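PDB 4LN9: rifamycin polyketide synthase, which probably dehydrates a beta-hydroxyacyl polyketide intermediate, through the double-hotdog dehydratase domain of the last module of the rifamycin assembly line. Local coordinates for residues Pro39-Ala43 / Phe55-Leu59; Leu180-Tyr184 / Phe198-Val204; Phe232-Leu238 / Ala274-Leu280. All blocks are in the same frame, centred on the assembly; numbering follows the deposited sequence.

Contact 1 of 3, residues Pro39-Ala43 / Phe55-Leu59; sequences PLLGA and FTSRL
Ser57 holds its hydroxyl anti to its own backbone N (chi1 163°), and this turns OG toward segment 39-43, where it donates to the carbonyl O of Leu40 at 2.7 Å. The approach is from above the carbonyl plane, 36° out of it. Serine suits the site because it is short enough for OG to reach the Leu40 carbonyl from a neighbouring strand. Beyond it the antiparallel hairpin is irregular: Gly42 and Ala43 both face Thr56, a classic beta bulge. Thr56 O therefore takes two N-H donors, Gly42 N at 2.7 Å and Ala43 N at 3.0 Å, while Thr56 N returns a bond to Ala43 O at 2.8 Å. Gly42, with no side chain, lets its backbone come in close to Thr56 O. Leu41 and Phe55 supply the apolar part: each swings its CG beside the backbone N, and Leu41 CD1 comes obliquely to the ring at Phe55 CD2, 3.6 Å away. At the other end Leu59 CD2 lies 3.7 Å from Leu40 O and also packs loosely against Leu40 CD2. Thr56 OG1, although near Ala43 CB, is bonded to Leu31 O of the second subunit, so the hairpin also takes part in the dimer. Strand 52-59 continues its pairing with strand 116-122 on its far edge, while Leu41 and Phe55 pack against helix 80-93, on Leu86 and Ala90 respectively, as hotdog sheets do round their central helix.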
ATOM      1  N   PRO A  39       7.210  -6.176  14.556  1.00 36.00           N
ATOM      2  CA  PRO A  39       8.507  -5.521  14.753  1.00 33.75           C
ATOM      3  C   PRO A  39       9.296  -5.292  13.460  1.00 40.44           C
ATOM      4  O   PRO A  39      10.299  -4.579  13.480  1.00 38.97           O
ATOM      5  CB  PRO A  39       9.267  -6.489  15.673  1.00 39.33           C
ATOM      6  CG  PRO A  39       8.223  -7.381  16.265  1.00 35.67           C
ATOM      7  CD  PRO A  39       7.144  -7.489  15.231  1.00 36.37           C
ATOM      8  N   LEU A  40       8.890  -5.929  12.365  1.00 35.30           N
ATOM      9  CA  LEU A  40       9.615  -5.788  11.100  1.00 34.33           C
ATOM     10  C   LEU A  40       8.816  -5.060  10.020  1.00 33.25           C
ATOM     11  O   LEU A  40       9.275  -4.939   8.884  1.00 39.10           O
ATOM     12  CB  LEU A  40      10.069  -7.151  10.571  1.00 32.94           C
ATOM     13  CG  LEU A  40      11.103  -7.910  11.405  1.00 38.55           C
ATOM     14  CD1 LEU A  40      11.303  -9.314  10.855  1.00 33.30           C
ATOM     15  CD2 LEU A  40      12.422  -7.151  11.447  1.00 32.74           C
ATOM     16  N   LEU A  41       7.546  -4.790  10.310  1.00 32.40           N
ATOM     17  CA  LEU A  41       6.629  -4.272   9.302  1.00 32.26           C
ATOM     18  C   LEU A  41       5.979  -3.003   9.825  1.00 32.36           C
ATOM     19  O   LEU A  41       5.634  -2.917  11.004  1.00 38.13           O
ATOM     20  CB  LEU A  41       5.546  -5.304   8.979  1.00 29.94           C
ATOM     21  CG  LEU A  41       5.988  -6.588   8.273  1.00 31.19           C
ATOM     22  CD1 LEU A  41       4.819  -7.553   8.141  1.00 37.02           C
ATOM     23  CD2 LEU A  41       6.591  -6.279   6.911  1.00 36.45           C
ATOM     24  N   GLY A  42       5.789  -2.028   8.944  1.00 31.71           N
ATOM     25  CA  GLY A  42       5.291  -0.721   9.353  1.00 29.27           C
ATOM     26  C   GLY A  42       3.794  -0.586   9.152  1.00 35.70           C
ATOM     27  O   GLY A  42       3.067  -0.219  10.074  1.00 36.07           O
ATOM     28  N   ALA A  43       3.342  -0.794   7.922  1.00 29.63           N
ATOM     29  CA  ALA A  43       1.946  -0.552   7.598  1.00 29.51           C
ATOM     30  C   ALA A  43       1.393  -1.681   6.744  1.00 25.51           C
ATOM     31  O   ALA A  43       2.147  -2.450   6.154  1.00 28.73           O
ATOM     32  CB  ALA A  43       1.790   0.782   6.885  1.00 31.85           C
ATOM     33  N   PHE A  55       1.971  -5.144   2.655  1.00 30.26           N
ATOM     34  CA  PHE A  55       2.672  -4.685   3.842  1.00 29.77           C
ATOM     35  C   PHE A  55       3.892  -3.878   3.426  1.00 21.71           C
ATOM     36  O   PHE A  55       4.710  -4.357   2.639  1.00 26.81           O
ATOM     37  CB  PHE A  55       3.125  -5.885   4.673  1.00 30.63           C
ATOM     38  CG  PHE A  55       2.020  -6.529   5.453  1.00 31.73           C
ATOM     39  CD1 PHE A  55       1.140  -7.403   4.840  1.00 32.35           C
ATOM     40  CD2 PHE A  55       1.821  -6.206   6.786  1.00 37.79           C
ATOM     41  CE1 PHE A  55       0.110  -7.984   5.553  1.00 34.67           C
ATOM     42  CE2 PHE A  55       0.787  -6.775   7.502  1.00 38.51           C
ATOM     43  CZ  PHE A  55      -0.061  -7.678   6.889  1.00 37.42           C
ATOM     44  N   THR A  56       4.133  -2.785   4.144  1.00 28.31           N
ATOM     45  CA  THR A  56       5.304  -1.949   3.903  1.00 27.60           C
ATOM     46  C   THR A  56       6.178  -1.821   5.146  1.00 30.94           C
ATOM     47  O   THR A  56       5.676  -1.752   6.270  1.00 32.85           O
ATOM     48  CB  THR A  56       4.912  -0.537   3.426  1.00 30.62           C
ATOM     49  OG1 THR A  56       4.122   0.108   4.433  1.00 37.74           O
ATOM     50  CG2 THR A  56       4.115  -0.610   2.132  1.00 36.71           C
ATOM     51  N   SER A  57       7.475  -1.647   4.915  1.00 29.97           N
ATOM     52  CA  SER A  57       8.455  -1.561   5.988  1.00 31.72           C
ATOM     53  C   SER A  57       9.696  -0.805   5.520  1.00 32.91           C
ATOM     54  O   SER A  57      10.008  -0.778   4.330  1.00 31.26           O
ATOM     55  CB  SER A  57       8.841  -2.963   6.463  1.00 34.55           C
ATOM     56  OG  SER A  57      10.041  -2.937   7.216  1.00 41.12           O
ATOM     57  N   ARG A  58      10.398  -0.194   6.469  1.00 31.16           N
ATOM     58  CA  ARG A  58      11.756   0.288   6.242  1.00 32.31           C
ATOM     59  C   ARG A  58      12.697  -0.311   7.283  1.00 31.37           C
ATOM     60  O   ARG A  58      12.546  -0.058   8.477  1.00 37.49           O
ATOM     61  CB  ARG A  58      11.788   1.816   6.344  1.00 35.49           C
ATOM     62  CG  ARG A  58      13.175   2.413   6.181  1.00 39.07           C
ATOM     63  CD  ARG A  58      13.163   3.904   6.467  1.00 41.38           C
ATOM     64  NE  ARG A  58      14.462   4.511   6.201  1.00 39.95           N
ATOM     65  CZ  ARG A  58      15.422   4.648   7.109  1.00 51.42           C
ATOM     66  NH1 ARG A  58      15.216   4.256   8.359  1.00 42.40           N
ATOM     67  NH2 ARG A  58      16.584   5.187   6.771  1.00 55.02           N
ATOM     68  N   LEU A  59      13.666  -1.102   6.834  1.00 29.00           N
ATOM     69  CA  LEU A  59      14.635  -1.709   7.745  1.00 34.85           C
ATOM     70  C   LEU A  59      15.959  -0.954   7.718  1.00 38.04           C
ATOM     71  O   LEU A  59      16.441  -0.571   6.653  1.00 36.46           O
ATOM     72  CB  LEU A  59      14.862  -3.176   7.380  1.00 34.25           C
ATOM     73  CG  LEU A  59      13.601  -4.036   7.290  1.00 29.48           C
ATOM     74  CD1 LEU A  59      13.957  -5.471   6.935  1.00 33.77           C
ATOM     75  CD2 LEU A  59      12.822  -3.979   8.597  1.00 35.30           C
TER

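Contact 2 of 3, residues Leu180-Tyr184 / Phe198-Val204; sequences LTGAY and FRAVRAV
From Leu180 to Ala183 the chain makes a type II beta turn, closed by Ala183 N donating to Leu180 O at 2.8 Å, and Gly182 at its positive phi becomes the N-cap of helix 183-190. In 198-204, Arg199 centres an inverse gamma turn that leads into strand 201-207. The two backbones stay well apart, so side chains of 180-184 reach across to the other segment's side chains and backbone. The Tyr184 ring is laid against Arg199, whose CG sits 3.6 Å from the ring centroid and 7° off its normal, a CH-pi contact made by the aliphatic stem; the chain, bent at chi3 (-58°), carries the guanidinium onward at 67° to the ring plane. Val201 N gives Tyr184 OH a fairly straight bond of 3.2 Å, and His244 NE2 is hydrogen-bonded to the same hydroxyl. Tyrosine thus combines an apolar face with a polar end. Leu180 CD1 approaches Val201 CG1 to 3.9 Å, the side chains crossing at about a right angle, and Leu180 CD2 lies 4.2 Å from Val204 CB. This joins the start of helix 183-190 to strand 201-207, probably in the second hotdog half; helix 236-251 packs on both segments through Val248 and His244, and strand 214-220 pairs alongside.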
ATOM      1  N   LEU A 180      28.911 -28.591  22.820  1.00 42.84           N
ATOM      2  CA  LEU A 180      28.749 -27.454  21.937  1.00 42.91           C
ATOM      3  C   LEU A 180      29.929 -26.507  21.940  1.00 46.21           C
ATOM      4  O   LEU A 180      30.074 -25.691  21.064  1.00 45.07           O
ATOM      5  CB  LEU A 180      27.484 -26.708  22.292  1.00 40.66           C
ATOM      6  CG  LEU A 180      26.242 -27.507  21.964  1.00 43.17           C
ATOM      7  CD1 LEU A 180      24.994 -26.679  21.996  1.00 37.16           C
ATOM      8  CD2 LEU A 180      26.402 -28.205  20.640  1.00 41.85           C
ATOM      9  N   THR A 181      30.758 -26.684  22.966  1.00 48.84           N
ATOM     10  CA  THR A 181      31.972 -25.915  23.172  1.00 47.92           C
ATOM     11  C   THR A 181      32.704 -25.674  21.868  1.00 42.30           C
ATOM     12  O   THR A 181      33.142 -26.605  21.193  1.00 45.53           O
ATOM     13  CB  THR A 181      32.923 -26.620  24.158  1.00 44.53           C
ATOM     14  OG1 THR A 181      32.561 -26.279  25.502  1.00 50.68           O
ATOM     15  CG2 THR A 181      34.362 -26.198  23.902  1.00 50.79           C
ATOM     16  N   GLY A 182      32.829 -24.400  21.532  1.00 45.62           N
ATOM     17  CA  GLY A 182      33.515 -23.969  20.340  1.00 48.15           C
ATOM     18  C   GLY A 182      32.739 -23.939  19.041  1.00 57.55           C
ATOM     19  O   GLY A 182      33.185 -23.370  18.069  1.00 52.35           O
ATOM     20  N   ALA A 183      31.560 -24.528  19.029  1.00 51.10           N
ATOM     21  CA  ALA A 183      30.818 -24.760  17.788  1.00 50.18           C
ATOM     22  C   ALA A 183      30.460 -23.473  17.037  1.00 43.62           C
ATOM     23  O   ALA A 183      30.594 -23.408  15.815  1.00 47.01           O
ATOM     24  CB  ALA A 183      29.570 -25.595  18.056  1.00 51.97           C
ATOM     25  N   TYR A 184      29.948 -22.476  17.756  1.00 42.42           N
ATOM     26  CA  TYR A 184      29.537 -21.216  17.131  1.00 46.15           C
ATOM     27  C   TYR A 184      30.740 -20.428  16.596  1.00 54.71           C
ATOM     28  O   TYR A 184      30.592 -19.573  15.723  1.00 55.35           O
ATOM     29  CB  TYR A 184      28.721 -20.354  18.109  1.00 43.38           C
ATOM     30  CG  TYR A 184      27.218 -20.597  18.081  1.00 45.50           C
ATOM     31  CD1 TYR A 184      26.501 -20.777  19.260  1.00 41.05           C
ATOM     32  CD2 TYR A 184      26.500 -20.533  16.890  1.00 42.56           C
ATOM     33  CE1 TYR A 184      25.132 -20.984  19.244  1.00 47.11           C
ATOM     34  CE2 TYR A 184      25.130 -20.738  16.864  1.00 41.38           C
ATOM     35  CZ  TYR A 184      24.450 -20.967  18.043  1.00 40.39           C
ATOM     36  OH  TYR A 184      23.090 -21.180  18.022  1.00 37.50           O
ATOM     37  N   PHE A 198      21.183 -14.654  17.722  1.00 32.58           N
ATOM     38  CA  PHE A 198      20.972 -15.903  17.000  1.00 33.43           C
ATOM     39  C   PHE A 198      21.647 -17.095  17.662  1.00 34.28           C
ATOM     40  O   PHE A 198      21.419 -18.237  17.266  1.00 34.32           O
ATOM     41  CB  PHE A 198      21.428 -15.785  15.547  1.00 37.60           C
ATOM     42  CG  PHE A 198      20.487 -15.002  14.682  1.00 34.62           C
ATOM     43  CD1 PHE A 198      19.660 -15.641  13.772  1.00 33.88           C
ATOM     44  CD2 PHE A 198      20.371 -13.631  14.839  1.00 32.82           C
ATOM     45  CE1 PHE A 198      18.776 -14.919  12.993  1.00 33.29           C
ATOM     46  CE2 PHE A 198      19.498 -12.901  14.056  1.00 34.80           C
ATOM     47  CZ  PHE A 198      18.684 -13.549  13.147  1.00 35.75           C
ATOM     48  N   ARG A 199      22.530 -16.836  18.620  1.00 35.65           N
ATOM     49  CA  ARG A 199      23.197 -17.927  19.312  1.00 33.97           C
ATOM     50  C   ARG A 199      22.295 -18.533  20.385  1.00 39.51           C
ATOM     51  O   ARG A 199      22.471 -18.277  21.576  1.00 35.92           O
ATOM     52  CB  ARG A 199      24.545 -17.475  19.884  1.00 36.94           C
ATOM     53  CG  ARG A 199      25.593 -17.224  18.807  1.00 42.23           C
ATOM     54  CD  ARG A 199      26.995 -17.099  19.383  1.00 41.39           C
ATOM     55  NE  ARG A 199      27.080 -16.031  20.375  1.00 44.91           N
ATOM     56  CZ  ARG A 199      27.565 -14.816  20.132  1.00 54.78           C
ATOM     57  NH1 ARG A 199      28.041 -14.514  18.931  1.00 47.47           N
ATOM     58  NH2 ARG A 199      27.557 -13.898  21.089  1.00 56.26           N
ATOM     59  N   ALA A 200      21.248 -19.223  19.941  1.00 29.40           N
ATOM     60  CA  ALA A 200      20.164 -19.620  20.831  1.00 31.59           C
ATOM     61  C   ALA A 200      20.128 -21.128  21.066  1.00 25.58           C
ATOM     62  O   ALA A 200      19.264 -21.626  21.787  1.00 31.08           O
ATOM     63  CB  ALA A 200      18.827 -19.130  20.295  1.00 27.13           C
ATOM     64  N   VAL A 201      21.024 -21.860  20.415  1.00 28.32           N
ATOM     65  CA  VAL A 201      21.092 -23.300  20.616  1.00 27.94           C
ATOM     66  C   VAL A 201      21.734 -23.620  21.963  1.00 32.62           C
ATOM     67  O   VAL A 201      22.884 -23.257  22.210  1.00 30.41           O
ATOM     68  CB  VAL A 201      21.881 -23.995  19.490  1.00 31.09           C
ATOM     69  CG1 VAL A 201      21.981 -25.488  19.763  1.00 30.65           C
ATOM     70  CG2 VAL A 201      21.214 -23.741  18.146  1.00 29.93           C
ATOM     71  N   ARG A 202      20.957 -24.220  22.862  1.00 28.90           N
ATOM     72  CA  ARG A 202      21.394 -24.436  24.243  1.00 26.87           C
ATOM     73  C   ARG A 202      21.958 -25.836  24.478  1.00 30.79           C
ATOM     74  O   ARG A 202      22.810 -26.036  25.343  1.00 32.77           O
ATOM     75  CB  ARG A 202      20.246 -24.164  25.216  1.00 28.15           C
ATOM     76  CG  ARG A 202      19.725 -22.738  25.159  1.00 31.52           C
ATOM     77  CD  ARG A 202      20.557 -21.824  26.044  1.00 37.71           C
ATOM     78  NE  ARG A 202      20.489 -22.242  27.440  1.00 43.18           N
ATOM     79  CZ  ARG A 202      21.385 -21.917  28.366  1.00 51.46           C
ATOM     80  NH1 ARG A 202      22.398 -21.115  28.065  1.00 41.59           N
ATOM     81  NH2 ARG A 202      21.244 -22.365  29.607  1.00 44.80           N
ATOM     82  N   ALA A 203      21.416 -26.813  23.759  1.00 27.35           N
ATOM     83  CA  ALA A 203      21.877 -28.190  23.857  1.00 33.02           C
ATOM     84  C   ALA A 203      21.486 -28.904  22.575  1.00 29.94           C
ATOM     85  O   ALA A 203      20.491 -28.553  21.941  1.00 31.39           O
ATOM     86  CB  ALA A 203      21.238 -28.877  25.057  1.00 31.82           C
ATOM     87  N   VAL A 204      22.275 -29.900  22.191  1.00 28.50           N
ATOM     88  CA  VAL A 204      21.954 -30.725  21.037  1.00 31.82           C
ATOM     89  C   VAL A 204      22.179 -32.193  21.377  1.00 32.85           C
ATOM     90  O   VAL A 204      23.103 -32.525  22.117  1.00 34.05           O
ATOM     91  CB  VAL A 204      22.836 -30.350  19.834  1.00 32.08           C
ATOM     92  CG1 VAL A 204      22.728 -31.406  18.744  1.00 31.60           C
ATOM     93  CG2 VAL A 204      22.447 -28.978  19.303  1.00 29.33           C
TER

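Contact 3 of 3, residues Phe232-Leu238 / Ala274-Leu280; sequences FGIHPAL and AAGASVL
This is a mostly loop-to-loop junction, bridged by two waters and packed by leucines, between the start of helix 236-251 and that of strand 279-285 in the second hotdog half. At one end Gly276 N donates to Gly233 O at 2.8 Å, nearly straight at its hydrogen, with the donor tilted 33° from the carbonyl plane. Ala275 CA adds a CA-H...O contact to the same oxygen. Both glycines lie where the backbones come close, and Gly276 adopts a positive phi that a residue with a CB accepts less readily. One water donates to Gly233 O and Ala274 O and accepts from Ala277 N, while a second accepts from His235 N and donates to Ala277 O at 2.7 Å, so water bridges supplement the direct bond. Pro236 CD, at the helix start, lies over one face of the Phe232 ring, 3.7 Å above its plane. Farther along, Leu238 has its CG anti to the backbone N (chi1 -162°), which sends both methyls across to the other segment. CD2 lies 3.3 Å from Ala277 O, CD1 meets Ser278 O, and CG rests 3.7 Å from Leu280 CD1, the two leucines running at a slant to each other. A branched apolar residue suits this place, since its two methyls and CG touch three residues of the other segment, Ala277, Ser278 and Leu280. At the glycine end Gly233 O takes both Gly276 N and a water, while the Glu85 carboxylate accepts from Gly233 N and Ile234 N. The buried leucines thus stand apart from this watered end, and between them His235 ND1, in its ring plane, accepts from Ala237 N at 2.8 Å and so caps the helix.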
ATOM      1  N   PHE A 232       6.363 -11.285  17.731  1.00 30.76           N
ATOM      2  CA  PHE A 232       6.433 -12.031  16.473  1.00 30.76           C
ATOM      3  C   PHE A 232       5.418 -13.172  16.441  1.00 35.17           C
ATOM      4  O   PHE A 232       4.994 -13.662  17.487  1.00 33.87           O
ATOM      5  CB  PHE A 232       7.837 -12.599  16.262  1.00 29.28           C
ATOM      6  CG  PHE A 232       8.834 -11.590  15.774  1.00 33.36           C
ATOM      7  CD1 PHE A 232       8.788 -11.128  14.470  1.00 32.44           C
ATOM      8  CD2 PHE A 232       9.875 -11.176  16.588  1.00 34.08           C
ATOM      9  CE1 PHE A 232       9.725 -10.226  14.005  1.00 33.94           C
ATOM     10  CE2 PHE A 232      10.829 -10.291  16.123  1.00 39.29           C
ATOM     11  CZ  PHE A 232      10.749  -9.807  14.832  1.00 40.86           C
ATOM     12  N   GLY A 233       5.107 -13.652  15.241  1.00 30.63           N
ATOM     13  CA  GLY A 233       4.569 -14.996  15.082  1.00 31.96           C
ATOM     14  C   GLY A 233       5.546 -16.024  15.618  1.00 32.41           C
ATOM     15  O   GLY A 233       5.282 -16.686  16.622  1.00 32.74           O
ATOM     16  N   ILE A 234       6.732 -16.059  15.018  1.00 27.51           N
ATOM     17  CA  ILE A 234       7.896 -16.659  15.656  1.00 28.76           C
ATOM     18  C   ILE A 234       9.145 -15.826  15.359  1.00 29.87           C
ATOM     19  O   ILE A 234       9.329 -15.359  14.234  1.00 26.66           O
ATOM     20  CB  ILE A 234       8.109 -18.111  15.178  1.00 26.35           C
ATOM     21  CG1 ILE A 234       9.225 -18.788  15.977  1.00 25.42           C
ATOM     22  CG2 ILE A 234       8.404 -18.147  13.685  1.00 31.09           C
ATOM     23  CD1 ILE A 234       9.281 -20.288  15.800  1.00 28.41           C
ATOM     24  N   HIS A 235       9.903 -15.493  16.400  1.00 26.85           N
ATOM     25  CA  HIS A 235      11.111 -14.693  16.212  1.00 25.66           C
ATOM     26  C   HIS A 235      12.060 -15.364  15.250  1.00 27.67           C
ATOM     27  O   HIS A 235      12.293 -16.572  15.352  1.00 24.72           O
ATOM     28  CB  HIS A 235      11.794 -14.406  17.550  1.00 27.62           C
ATOM     29  CG  HIS A 235      12.915 -13.393  17.460  1.00 26.22           C
ATOM     30  ND1 HIS A 235      13.974 -13.562  16.649  1.00 30.12           N
ATOM     31  CD2 HIS A 235      13.119 -12.186  18.126  1.00 27.15           C
ATOM     32  CE1 HIS A 235      14.805 -12.511  16.770  1.00 31.31           C
ATOM     33  NE2 HIS A 235      14.295 -11.683  17.696  1.00 27.93           N
ATOM     34  N   PRO A 236      12.439 -14.652  14.175  1.00 26.23           N
ATOM     35  CA  PRO A 236      13.258 -15.276  13.140  1.00 24.96           C
ATOM     36  C   PRO A 236      14.525 -15.923  13.697  1.00 28.39           C
ATOM     37  O   PRO A 236      15.028 -16.883  13.117  1.00 28.74           O
ATOM     38  CB  PRO A 236      13.613 -14.102  12.226  1.00 29.55           C
ATOM     39  CG  PRO A 236      12.452 -13.178  12.356  1.00 29.63           C
ATOM     40  CD  PRO A 236      11.965 -13.314  13.775  1.00 27.85           C
ATOM     41  N   ALA A 237      15.038 -15.399  14.807  1.00 31.99           N
ATOM     42  CA  ALA A 237      16.218 -15.984  15.436  1.00 31.05           C
ATOM     43  C   ALA A 237      15.903 -17.308  16.134  1.00 24.32           C
ATOM     44  O   ALA A 237      16.705 -18.242  16.093  1.00 29.64           O
ATOM     45  CB  ALA A 237      16.858 -14.999  16.407  1.00 28.58           C
ATOM     46  N   LEU A 238      14.705 -17.413  16.705  1.00 28.89           N
ATOM     47  CA  LEU A 238      14.247 -18.675  17.286  1.00 27.57           C
ATOM     48  C   LEU A 238      14.089 -19.767  16.228  1.00 34.18           C
ATOM     49  O   LEU A 238      14.620 -20.869  16.381  1.00 27.17           O
ATOM     50  CB  LEU A 238      12.941 -18.483  18.063  1.00 26.88           C
ATOM     51  CG  LEU A 238      12.566 -19.579  19.068  1.00 31.18           C
ATOM     52  CD1 LEU A 238      13.626 -19.706  20.152  1.00 31.64           C
ATOM     53  CD2 LEU A 238      11.199 -19.307  19.679  1.00 30.57           C
ATOM     54  N   ALA A 274       1.494 -21.742  17.419  1.00 32.78           N
ATOM     55  CA  ALA A 274       1.353 -20.930  18.622  1.00 37.83           C
ATOM     56  C   ALA A 274       2.327 -19.759  18.559  1.00 35.97           C
ATOM     57  O   ALA A 274       3.504 -19.945  18.257  1.00 35.08           O
ATOM     58  CB  ALA A 274       1.619 -21.775  19.862  1.00 32.33           C
ATOM     59  N   ALA A 275       1.825 -18.549  18.793  1.00 33.61           N
ATOM     60  CA  ALA A 275       2.590 -17.336  18.498  1.00 32.43           C
ATOM     61  C   ALA A 275       3.449 -16.871  19.673  1.00 32.54           C
ATOM     62  O   ALA A 275       3.052 -16.990  20.833  1.00 32.02           O
ATOM     63  CB  ALA A 275       1.664 -16.220  18.038  1.00 31.58           C
ATOM     64  N   GLY A 276       4.605 -16.293  19.360  1.00 28.45           N
ATOM     65  CA  GLY A 276       5.326 -15.454  20.309  1.00 29.85           C
ATOM     66  C   GLY A 276       6.160 -16.238  21.307  1.00 36.01           C
ATOM     67  O   GLY A 276       6.491 -15.729  22.376  1.00 31.07           O
ATOM     68  N   ALA A 277       6.574 -17.445  20.925  1.00 28.98           N
ATOM     69  CA  ALA A 277       7.397 -18.293  21.795  1.00 33.11           C
ATOM     70  C   ALA A 277       8.822 -17.752  21.937  1.00 35.09           C
ATOM     71  O   ALA A 277       9.307 -17.042  21.057  1.00 32.59           O
ATOM     72  CB  ALA A 277       7.422 -19.720  21.267  1.00 25.14           C
ATOM     73  N   SER A 278       9.520 -18.151  22.998  1.00 30.18           N
ATOM     74  CA  SER A 278      10.928 -17.776  23.156  1.00 28.19           C
ATOM     75  C   SER A 278      11.842 -18.944  23.522  1.00 26.79           C
ATOM     76  O   SER A 278      13.065 -18.816  23.490  1.00 27.46           O
ATOM     77  CB  SER A 278      11.088 -16.635  24.165  1.00 36.67           C
ATOM     78  OG  SER A 278      10.427 -16.930  25.383  1.00 43.43           O
ATOM     79  N   VAL A 279      11.250 -20.104  23.777  1.00 30.62           N
ATOM     80  CA  VAL A 279      12.015 -21.289  24.148  1.00 28.47           C
ATOM     81  C   VAL A 279      11.364 -22.508  23.498  1.00 25.26           C
ATOM     82  O   VAL A 279      10.139 -22.570  23.404  1.00 30.88           O
ATOM     83  CB  VAL A 279      12.010 -21.474  25.678  1.00 25.30           C
ATOM     84  CG1 VAL A 279      12.731 -20.317  26.354  1.00 26.91           C
ATOM     85  CG2 VAL A 279      10.580 -21.584  26.191  1.00 32.06           C
ATOM     86  N   LEU A 280      12.165 -23.352  22.854  1.00 23.44           N
ATOM     87  CA  LEU A 280      11.608 -24.485  22.115  1.00 21.60           C
ATOM     88  C   LEU A 280      12.326 -25.782  22.466  1.00 23.06           C
ATOM     89  O   LEU A 280      13.523 -25.773  22.747  1.00 22.06           O
ATOM     90  CB  LEU A 280      11.704 -24.249  20.607  1.00 26.42           C
ATOM     91  CG  LEU A 280      10.953 -23.077  19.970  1.00 25.98           C
ATOM     92  CD1 LEU A 280      11.271 -23.034  18.480  1.00 30.82           C
ATOM     93  CD2 LEU A 280       9.452 -23.184  20.201  1.00 24.68           C
TER
HETATM   94  O   HOH W   1       6.102 -18.717  18.330  1.00 25.83           O
HETATM   95  O   HOH W   2       8.513 -15.591  18.902  1.00 26.22           O

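Contact 1 is the most buried and the most sheet-like, a hairpin with a bulge that lies in the first hotdog half and also reaches the second subunit. Contacts 2 and 3 are only partly buried; both involve helix 236-251 and strand 214-220, although contact 2 meets the helix as a neighbour and contact 3 contains its start. Their chemistry differs accordingly: backbone bonding in contact 1, an aromatic face with a single side-chain acceptor in contact 2, and bridging waters beside leucine packing in contact 3. Contact 3 lies nearest the centre of the chain and touches both others, through Phe232 against Leu40 and Ala237 against Phe198.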